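Local structure of copper-sensitive operon repressor (CsoR) (Geobacillus thermodenitrificans, 4M1P) at the interface of chains A and B. The protein represses transcription of a copper-responsive operon by binding DNA, and senses Cu(I), whose binding allosterically switches the repressor. Residues are numbered along the deposited sequence; one frame, centred on the assembly and turned at random. Chains: chain A/B, Copper-sensitive operon repressor (CsoR).

The interface of chains A and B. Residues chain A 36, 39-40, 43, 52, 56; chain B 25-26, 29, 66, 70.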
loop_
_atom_site.group_PDB
_atom_site.type_symbol
_atom_site.label_atom_id
_atom_site.label_comp_id
_atom_site.label_asym_id
_atom_site.label_seq_id
_atom_site.Cartn_x
_atom_site.Cartn_y
_atom_site.Cartn_z
ATOM N N VAL A 36 -7.844 -5.386 18.435
ATOM C CA VAL A 36 -8.743 -4.239 18.315
ATOM C C VAL A 36 -9.257 -3.738 19.676
ATOM O O VAL A 36 -9.319 -2.528 19.919
ATOM C CB VAL A 36 -9.915 -4.526 17.350
ATOM C CG1 VAL A 36 -10.881 -3.360 17.315
ATOM C CG2 VAL A 36 -9.386 -4.792 15.949
ATOM N N VAL A 39 -6.447 -2.203 21.615
ATOM C CA VAL A 39 -6.264 -0.827 21.170
ATOM C C VAL A 39 -7.303 0.067 21.827
ATOM O O VAL A 39 -6.998 1.184 22.251
ATOM C CB VAL A 39 -6.329 -0.729 19.633
ATOM C CG1 VAL A 39 -6.444 0.712 19.184
ATOM C CG2 VAL A 39 -5.099 -1.368 19.030
ATOM N N GLN A 40 -8.525 -0.446 21.926
ATOM C CA GLN A 40 -9.586 0.220 22.669
ATOM C C GLN A 40 -9.161 0.539 24.106
ATOM O O GLN A 40 -9.282 1.679 24.553
ATOM C CB GLN A 40 -10.847 -0.643 22.660
ATOM C CG GLN A 40 -11.573 -0.673 21.314
ATOM C CD GLN A 40 -12.733 -1.646 21.295
ATOM O OE1 GLN A 40 -12.865 -2.492 22.180
ATOM N NE2 GLN A 40 -13.585 -1.527 20.285
ATOM N N VAL A 43 -6.511 3.318 24.233
ATOM C CA VAL A 43 -7.060 4.657 24.038
ATOM C C VAL A 43 -7.727 5.149 25.318
ATOM O O VAL A 43 -7.564 6.308 25.712
ATOM C CB VAL A 43 -8.079 4.687 22.884
ATOM C CG1 VAL A 43 -8.707 6.064 22.751
ATOM C CG2 VAL A 43 -7.414 4.283 21.575
ATOM N N ILE A 52 0.063 3.070 20.456
ATOM C CA ILE A 52 -1.197 2.728 19.814
ATOM C C ILE A 52 -1.014 2.499 18.311
ATOM O O ILE A 52 -1.535 1.531 17.754
ATOM C CB ILE A 52 -2.255 3.801 20.100
ATOM C CG1 ILE A 52 -2.644 3.735 21.577
ATOM C CG2 ILE A 52 -3.466 3.629 19.207
ATOM C CD1 ILE A 52 -3.765 4.659 21.972
ATOM N N ILE A 56 -1.813 -0.647 15.894
ATOM C CA ILE A 56 -2.635 -0.527 14.699
ATOM C C ILE A 56 -1.891 -1.095 13.497
ATOM O O ILE A 56 -2.477 -1.781 12.661
ATOM C CB ILE A 56 -3.068 0.921 14.438
ATOM C CG1 ILE A 56 -4.101 1.350 15.486
ATOM C CG2 ILE A 56 -3.644 1.066 13.035
ATOM C CD1 ILE A 56 -4.728 2.685 15.220
ATOM N N ILE B 25 -12.785 8.343 18.607
ATOM C CA ILE B 25 -11.943 7.207 18.261
ATOM C C ILE B 25 -12.623 5.907 18.657
ATOM O O ILE B 25 -12.644 4.949 17.887
ATOM C CB ILE B 25 -10.596 7.278 18.995
ATOM C CG1 ILE B 25 -9.865 8.574 18.661
ATOM C CG2 ILE B 25 -9.731 6.080 18.649
ATOM C CD1 ILE B 25 -8.722 8.868 19.601
ATOM N N MET B 26 -13.189 5.891 19.861
ATOM C CA MET B 26 -13.813 4.697 20.419
ATOM C C MET B 26 -14.934 4.151 19.537
ATOM O O MET B 26 -15.041 2.938 19.333
ATOM C CB MET B 26 -14.364 4.995 21.811
ATOM C CG MET B 26 -14.422 3.789 22.705
ATOM S SD MET B 26 -12.789 3.058 22.920
ATOM C CE MET B 26 -13.262 1.559 23.775
ATOM N N LEU B 29 -13.415 2.483 16.552
ATOM C CA LEU B 29 -12.883 1.167 16.892
ATOM C C LEU B 29 -14.003 0.167 17.195
ATOM O O LEU B 29 -13.883 -1.023 16.884
ATOM C CB LEU B 29 -11.923 1.263 18.076
ATOM C CG LEU B 29 -10.779 2.275 17.983
ATOM C CD1 LEU B 29 -9.927 2.222 19.244
ATOM C CD2 LEU B 29 -9.926 2.040 16.749
ATOM N N VAL B 66 -8.594 5.634 10.823
ATOM C CA VAL B 66 -8.350 5.938 12.225
ATOM C C VAL B 66 -6.846 6.064 12.514
ATOM O O VAL B 66 -6.432 6.896 13.314
ATOM C CB VAL B 66 -9.055 4.933 13.176
ATOM C CG1 VAL B 66 -8.396 3.569 13.117
ATOM C CG2 VAL B 66 -9.054 5.456 14.592
ATOM N N LEU B 70 -4.874 9.391 14.015
ATOM C CA LEU B 70 -4.041 9.375 15.208
ATOM C C LEU B 70 -2.654 9.892 14.876
ATOM O O LEU B 70 -2.013 10.548 15.695
ATOM C CB LEU B 70 -3.947 7.964 15.786
ATOM C CG LEU B 70 -5.263 7.304 16.192
ATOM C CD1 LEU B 70 -5.009 6.125 17.104
ATOM C CD2 LEU B 70 -6.191 8.302 16.864
#
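B:Leu29 pushes its CD1 methyl among A:Val39, A:Gln40 and A:Val43, with the CG1 methyl of A:Val39 3.8 Å from that CD1. The two side chains meet at about a right angle, branch against branch, and CG2 of A:Val43 approaches the same methyl from one helical turn further on. Leucine suits this place because its fork stands well clear of its own helix, while the short, beta-branched valines opposite give a firm wall with little freedom to turn. A:Val39 has CG1 anti to its backbone N (chi1 168°), which points that methyl at the leucine.

Alongside, B:Leu70 makes a second apolar contact, its CD1 3.6 Å from CG2 of A:Ile52. CD1 of A:Ile56 lies 3.9 Å from the same methyl; both isoleucines, a turn apart, cross the leucine at about a right angle, one using its short branch, the other its long one. Between the two leucines, CG2 of B:Ile25 comes to 4.1 Å from CG2 of A:Val43.

Towards the rim, A:Gln40 runs antiparallel to the side chain of B:Leu29, its CG 3.8 Å from the leucine CB. B:Met26 crosses the glutamine at about a right angle, its unbranched thioether, bent at chi2 (59°), bringing CE to 3.5 Å from CB of A:Gln40. Glutamine serves both environments: its methylenes pack, while its amide NE2 lies 3.5 Å from the backbone O of B:Leu29, beside the C=O bond and not in line with it, a polar neighbour and not a hydrogen bond. An alanine here would keep the CB contact with B:Met26 but would probably leave B:Leu29 CB and CD1 without the CG that packs on them, opening a gap at the rim.

Helix 19-44 of one chain packs against its counterpart, and helix 49-85 likewise, across a two-fold axis, so the patch recurs with the chains exchanged. Such packing is characteristic of the CsoR dimer, two of which would make up the four-chain assembly.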